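Ribosome-inactivating protein (Lychnis chalcedonica, PDB 2G5X) belongs to the ribosome-inactivating proteins, a family of plant toxins, and folds as a single chain combining a mixed beta sheet with a largely helical part. Local coordinates at residues Ala172-Ile177 / Asn201-Ile206; Glu208-Ser213 / Glu225-Leu230. All blocks are in the same frame, centred on the assembly; numbering follows the deposited sequence.

Interaction 1 of 2, residues Ala172-Ile177 / Asn201-Ile206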
loop_
_atom_site.group_PDB
_atom_site.type_symbol
_atom_site.label_atom_id
_atom_site.label_comp_id
_atom_site.label_asym_id
_atom_site.label_seq_id
_atom_site.Cartn_x
_atom_site.Cartn_y
_atom_site.Cartn_z
ATOM N N ALA A 172 3.454 4.039 -5.267
ATOM C CA ALA A 172 4.068 5.196 -4.616
ATOM C C ALA A 172 5.585 5.150 -4.812
ATOM O O ALA A 172 6.227 6.169 -5.084
ATOM C CB ALA A 172 3.731 5.199 -3.126
ATOM N N ARG A 173 6.154 3.959 -4.677
ATOM C CA ARG A 173 7.594 3.767 -4.831
ATOM C C ARG A 173 8.098 3.980 -6.256
ATOM O O ARG A 173 9.127 4.629 -6.466
ATOM C CB ARG A 173 7.980 2.351 -4.399
ATOM C CG ARG A 173 7.812 2.057 -2.918
ATOM C CD ARG A 173 7.856 0.555 -2.684
ATOM N NE ARG A 173 7.845 0.195 -1.269
ATOM C CZ ARG A 173 7.224 -0.874 -0.781
ATOM N NH1 ARG A 173 6.553 -1.680 -1.596
ATOM N NH2 ARG A 173 7.287 -1.153 0.514
ATOM N N PHE A 174 7.370 3.427 -7.225
ATOM C CA PHE A 174 7.758 3.486 -8.639
ATOM C C PHE A 174 6.851 4.289 -9.566
ATOM O O PHE A 174 5.699 3.912 -9.784
ATOM C CB PHE A 174 7.843 2.060 -9.195
ATOM C CG PHE A 174 8.880 1.202 -8.528
ATOM C CD1 PHE A 174 10.181 1.159 -9.019
ATOM C CD2 PHE A 174 8.557 0.438 -7.410
ATOM C CE1 PHE A 174 11.148 0.366 -8.407
ATOM C CE2 PHE A 174 9.516 -0.360 -6.789
ATOM C CZ PHE A 174 10.817 -0.397 -7.290
ATOM N N LYS A 175 7.378 5.372 -10.136
ATOM C CA LYS A 175 6.601 6.188 -11.068
ATOM C C LYS A 175 6.155 5.329 -12.258
ATOM O O LYS A 175 5.073 5.530 -12.813
ATOM C CB LYS A 175 7.434 7.370 -11.584
ATOM C CG LYS A 175 7.770 8.428 -10.532
ATOM C CD LYS A 175 6.529 9.174 -10.074
ATOM C CE LYS A 175 5.893 9.949 -11.226
ATOM N NZ LYS A 175 4.635 10.641 -10.811
ATOM N N TYR A 176 6.996 4.375 -12.645
ATOM C CA TYR A 176 6.689 3.483 -13.761
ATOM C C TYR A 176 5.423 2.671 -13.478
ATOM O O TYR A 176 4.603 2.455 -14.368
ATOM C CB TYR A 176 7.860 2.522 -14.005
ATOM C CG TYR A 176 7.715 1.656 -15.244
ATOM C CD1 TYR A 176 8.153 2.106 -16.488
ATOM C CD2 TYR A 176 7.132 0.391 -15.170
ATOM C CE1 TYR A 176 8.019 1.316 -17.634
ATOM C CE2 TYR A 176 6.989 -0.405 -16.308
ATOM C CZ TYR A 176 7.435 0.063 -17.535
ATOM O OH TYR A 176 7.302 -0.722 -18.661
ATOM N N ILE A 177 5.271 2.221 -12.237
ATOM C CA ILE A 177 4.111 1.427 -11.854
ATOM C C ILE A 177 2.867 2.304 -11.739
ATOM O O ILE A 177 1.774 1.889 -12.108
ATOM C CB ILE A 177 4.386 0.662 -10.543
ATOM C CG1 ILE A 177 5.542 -0.319 -10.781
ATOM C CG2 ILE A 177 3.135 -0.075 -10.082
ATOM C CD1 ILE A 177 5.947 -1.137 -9.575
ATOM N N ASN A 201 11.056 -5.747 -6.520
ATOM C CA ASN A 201 11.998 -6.360 -5.590
ATOM C C ASN A 201 13.299 -5.571 -5.459
ATOM O O ASN A 201 13.968 -5.644 -4.426
ATOM C CB ASN A 201 12.330 -7.791 -6.022
ATOM C CG ASN A 201 11.145 -8.729 -5.896
ATOM O OD1 ASN A 201 10.159 -8.419 -5.230
ATOM N ND2 ASN A 201 11.247 -9.894 -6.522
ATOM N N ASN A 202 13.646 -4.814 -6.499
ATOM C CA ASN A 202 14.881 -4.031 -6.511
ATOM C C ASN A 202 14.751 -2.579 -6.040
ATOM O O ASN A 202 15.597 -1.744 -6.367
ATOM C CB ASN A 202 15.493 -4.040 -7.920
ATOM C CG ASN A 202 16.229 -5.333 -8.234
ATOM O OD1 ASN A 202 15.635 -6.316 -8.688
ATOM N ND2 ASN A 202 17.532 -5.336 -7.985
ATOM N N TRP A 203 13.712 -2.274 -5.269
ATOM C CA TRP A 203 13.520 -0.908 -4.785
ATOM C C TRP A 203 14.740 -0.391 -4.018
ATOM O O TRP A 203 15.195 0.730 -4.247
ATOM C CB TRP A 203 12.268 -0.828 -3.898
ATOM C CG TRP A 203 11.985 0.549 -3.353
ATOM C CD1 TRP A 203 12.076 1.735 -4.028
ATOM C CD2 TRP A 203 11.526 0.873 -2.035
ATOM N NE1 TRP A 203 11.702 2.777 -3.212
ATOM C CE2 TRP A 203 11.358 2.275 -1.983
ATOM C CE3 TRP A 203 11.237 0.114 -0.891
ATOM C CZ2 TRP A 203 10.916 2.935 -0.832
ATOM C CZ3 TRP A 203 10.796 0.771 0.255
ATOM C CH2 TRP A 203 10.640 2.169 0.273
ATOM N N SER A 204 15.276 -1.209 -3.117
ATOM C CA SER A 204 16.435 -0.806 -2.323
ATOM C C SER A 204 17.695 -0.575 -3.158
ATOM O O SER A 204 18.405 0.417 -2.964
ATOM C CB SER A 204 16.724 -1.855 -1.243
ATOM O OG SER A 204 17.862 -1.490 -0.477
ATOM N N LYS A 205 17.977 -1.482 -4.088
ATOM C CA LYS A 205 19.170 -1.348 -4.919
ATOM C C LYS A 205 19.141 -0.114 -5.815
ATOM O O LYS A 205 20.171 0.522 -6.038
ATOM C CB LYS A 205 19.381 -2.613 -5.754
ATOM C CG LYS A 205 19.812 -3.810 -4.912
ATOM C CD LYS A 205 20.045 -5.048 -5.755
ATOM C CE LYS A 205 20.491 -6.217 -4.886
ATOM N NZ LYS A 205 21.771 -5.922 -4.182
ATOM N N ILE A 206 17.961 0.228 -6.320
ATOM C CA ILE A 206 17.816 1.401 -7.173
ATOM C C ILE A 206 17.925 2.645 -6.299
ATOM O O ILE A 206 18.589 3.618 -6.663
ATOM C CB ILE A 206 16.456 1.391 -7.901
ATOM C CG1 ILE A 206 16.409 0.209 -8.875
ATOM C CG2 ILE A 206 16.241 2.713 -8.643
ATOM C CD1 ILE A 206 15.025 -0.079 -9.439
#
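Arg173 lies over one face of the Trp203 indole, and this cation-pi and CH-pi pairing is the polar-aromatic half of the contact. The methylene CD of Arg173 sits 3.8 Å from the centroid of the six-membered ring of Trp203 and 14° off its normal, so a C-H group covers the ring itself. CZ of Arg173, the central carbon of the guanidinium, is farther out, 4.5 Å from the same centroid and 32° off the normal, which makes the cation-pi term off-centre; the guanidinium plane is inclined to the indole by 47°. Between them, NE of Arg173 comes to 3.4 Å from CZ3 of Trp203. The extended chain of Arg173 lays CG, CD and NE in turn over the face, with CG 3.7 Å above the Trp203 plane, over the ring centre. Beyond the ring, NH1 forms a salt bridge with Glu170 and NH2 a hydrogen bond with Asp67 O.

The apolar half centres on Phe174. Its CZ meets CB of Trp203 at 3.7 Å, and its ring meets the five-membered ring of Trp203 obliquely, centroids 5.5 Å apart. At the Phe174 ring edge, CE1 lies 4.0 Å from CD1 of Ile206. CG of Trp203 stands anti to its backbone N, carrying the indole from the start of helix 203-210 to Arg173.

No hydrogen bond links 172-177 to 201-206. Cohesion between them therefore rests on dispersion and cation-pi attraction: faces and apolar atoms make the contact, while the polar ends bond to Glu170, Asp67 O and, from the indole NE1, Leu230 O.

Interaction 2 of 2, residues Glu208-Ser213 / Glu225-Leu230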
loop_
_atom_site.group_PDB
_atom_site.type_symbol
_atom_site.label_atom_id
_atom_site.label_comp_id
_atom_site.label_asym_id
_atom_site.label_seq_id
_atom_site.Cartn_x
_atom_site.Cartn_y
_atom_site.Cartn_z
ATOM N N GLU A 208 19.579 3.047 -3.606
ATOM C CA GLU A 208 20.982 3.252 -3.246
ATOM C C GLU A 208 21.714 4.130 -4.252
ATOM O O GLU A 208 22.475 5.026 -3.871
ATOM C CB GLU A 208 21.713 1.910 -3.139
ATOM C CG GLU A 208 21.292 1.049 -1.966
ATOM C CD GLU A 208 22.081 -0.249 -1.876
ATOM O OE1 GLU A 208 21.833 -1.029 -0.931
ATOM O OE2 GLU A 208 22.948 -0.489 -2.746
ATOM N N GLN A 209 21.487 3.868 -5.533
ATOM C CA GLN A 209 22.144 4.629 -6.583
ATOM C C GLN A 209 21.679 6.077 -6.647
ATOM O O GLN A 209 22.479 6.971 -6.926
ATOM C CB GLN A 209 21.939 3.944 -7.937
ATOM C CG GLN A 209 22.613 2.586 -8.016
ATOM C CD GLN A 209 24.061 2.642 -7.571
ATOM O OE1 GLN A 209 24.864 3.393 -8.127
ATOM N NE2 GLN A 209 24.403 1.849 -6.560
ATOM N N TYR A 210 20.395 6.310 -6.390
ATOM C CA TYR A 210 19.866 7.667 -6.415
ATOM C C TYR A 210 20.551 8.554 -5.382
ATOM O O TYR A 210 20.619 9.770 -5.550
ATOM C CB TYR A 210 18.351 7.663 -6.181
ATOM C CG TYR A 210 17.553 7.768 -7.461
ATOM C CD1 TYR A 210 17.528 8.956 -8.192
ATOM C CD2 TYR A 210 16.844 6.675 -7.958
ATOM C CE1 TYR A 210 16.815 9.052 -9.390
ATOM C CE2 TYR A 210 16.132 6.760 -9.151
ATOM C CZ TYR A 210 16.122 7.951 -9.861
ATOM O OH TYR A 210 15.424 8.036 -11.043
ATOM N N HIS A 211 21.062 7.954 -4.312
ATOM C CA HIS A 211 21.753 8.739 -3.301
ATOM C C HIS A 211 23.136 9.162 -3.805
ATOM O O HIS A 211 23.762 10.062 -3.241
ATOM C CB HIS A 211 21.896 7.948 -1.994
ATOM C CG HIS A 211 20.674 7.980 -1.125
ATOM N ND1 HIS A 211 19.669 7.041 -1.211
ATOM C CD2 HIS A 211 20.306 8.835 -0.141
ATOM C CE1 HIS A 211 18.737 7.313 -0.314
ATOM N NE2 HIS A 211 19.099 8.397 0.349
ATOM N N LYS A 212 23.603 8.522 -4.876
ATOM C CA LYS A 212 24.916 8.835 -5.440
ATOM C C LYS A 212 24.866 9.620 -6.751
ATOM O O LYS A 212 25.867 10.215 -7.163
ATOM C CB LYS A 212 25.717 7.549 -5.661
ATOM C CG LYS A 212 25.930 6.718 -4.405
ATOM C CD LYS A 212 26.904 5.573 -4.650
ATOM C CE LYS A 212 26.418 4.640 -5.750
ATOM N NZ LYS A 212 27.399 3.552 -6.041
ATOM N N SER A 213 23.712 9.615 -7.410
ATOM C CA SER A 213 23.550 10.330 -8.676
ATOM C C SER A 213 22.075 10.453 -9.044
ATOM O O SER A 213 21.283 9.557 -8.755
ATOM C CB SER A 213 24.295 9.596 -9.797
ATOM O OG SER A 213 24.081 10.222 -11.053
ATOM N N GLU A 225 12.114 2.797 -15.945
ATOM C CA GLU A 225 11.679 1.818 -14.958
ATOM C C GLU A 225 12.231 2.177 -13.582
ATOM O O GLU A 225 11.581 1.941 -12.559
ATOM C CB GLU A 225 12.155 0.416 -15.350
ATOM C CG GLU A 225 11.258 -0.282 -16.352
ATOM C CD GLU A 225 11.871 -1.558 -16.900
ATOM O OE1 GLU A 225 11.111 -2.392 -17.434
ATOM O OE2 GLU A 225 13.109 -1.721 -16.810
ATOM N N MET A 226 13.422 2.772 -13.565
ATOM C CA MET A 226 14.080 3.147 -12.318
ATOM C C MET A 226 13.673 4.500 -11.738
ATOM O O MET A 226 14.145 4.876 -10.665
ATOM C CB MET A 226 15.604 3.116 -12.497
ATOM C CG MET A 226 16.166 1.732 -12.791
ATOM S SD MET A 226 17.972 1.682 -12.708
ATOM C CE MET A 226 18.395 2.409 -14.288
ATOM N N LYS A 227 12.804 5.230 -12.432
ATOM C CA LYS A 227 12.360 6.538 -11.954
ATOM C C LYS A 227 11.527 6.367 -10.680
ATOM O O LYS A 227 10.334 6.060 -10.738
ATOM C CB LYS A 227 11.522 7.235 -13.031
ATOM C CG LYS A 227 11.635 8.753 -13.041
ATOM C CD LYS A 227 12.779 9.211 -13.940
ATOM C CE LYS A 227 13.078 10.690 -13.753
ATOM N NZ LYS A 227 14.186 11.152 -14.637
ATOM N N LEU A 228 12.151 6.578 -9.527
ATOM C CA LEU A 228 11.450 6.404 -8.258
ATOM C C LEU A 228 10.626 7.601 -7.796
ATOM O O LEU A 228 10.972 8.753 -8.065
ATOM C CB LEU A 228 12.450 6.023 -7.164
ATOM C CG LEU A 228 13.283 4.775 -7.460
ATOM C CD1 LEU A 228 14.191 4.480 -6.282
ATOM C CD2 LEU A 228 12.370 3.588 -7.740
ATOM N N GLY A 229 9.521 7.306 -7.114
ATOM C CA GLY A 229 8.654 8.342 -6.581
ATOM C C GLY A 229 8.884 8.497 -5.085
ATOM O O GLY A 229 8.431 9.462 -4.471
ATOM N N LEU A 230 9.590 7.532 -4.502
ATOM C CA LEU A 230 9.911 7.535 -3.078
ATOM C C LEU A 230 11.212 6.761 -2.911
ATOM O O LEU A 230 11.354 5.662 -3.447
ATOM C CB LEU A 230 8.796 6.848 -2.269
ATOM C CG LEU A 230 9.032 6.667 -0.762
ATOM C CD1 LEU A 230 9.033 8.027 -0.072
ATOM C CD2 LEU A 230 7.942 5.779 -0.161
#
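Tyr210 reaches the backbone of 225-230 with the edge of its ring, and the polar part of the contact gathers at one carbonyl. Met226 O lies in the plane of the Tyr210 ring, 3.1 Å from CE2, so it faces the ring's C-H rim and not its pi cloud. The hydroxyl OH of Tyr210 is 3.4 Å from the same Met226 O; a hydrogen bond there is weak, and another acceptor also lies within reach of its proton. The same OH of Tyr210 makes plain van der Waals contacts with Lys227, lying 3.5 Å from its CA and 4.1 Å from its CD. The chi1 of Tyr210, -99°, is rotated away from the staggered position near -60°, and this turns the ring edge with CE2 toward Met226 O.

Apolar contacts come from Leu228. CD1 of Leu228 approaches CD2 of Tyr210 at 3.8 Å, and CG of Leu228 is 3.9 Å from CE2 of Tyr210; both approach the CD2-CE2 side obliquely, off the plane in which Met226 O lies. Leu228 also packs on Trp203 and Ile206 of helix 203-210.

Geometrically this is a loop packed on a helix: an aromatic side chain from helix 203-210 meets an irregular segment near the C terminus. The arrangement belongs to the C-terminal part of the ribosome-inactivating protein fold, where the chain turns back over helix 203-210.

From the N terminus, the chain reaches 172-177 at the junction of helices 154-173 and 175-184, then passes through helix 193-201 before 201-206 closes interaction 1, with 23 intervening residues. Interaction 2 opens afterwards on the same helix 203-210, and an 11-residue excursion without helix or strand brings 225-230 back. The two loops therefore follow in series, neither nesting nor crossing, yet their centres are about 8 Å apart. The returning segment reaches both sides of interaction 1: Gly229 N lies 2.8 Å from Arg173 O, a probable hydrogen bond, and Leu228 CD1 lies 3.6 Å from Ile206 CG2. Thus the C-terminal loop joins the helix junction to helix 203-210.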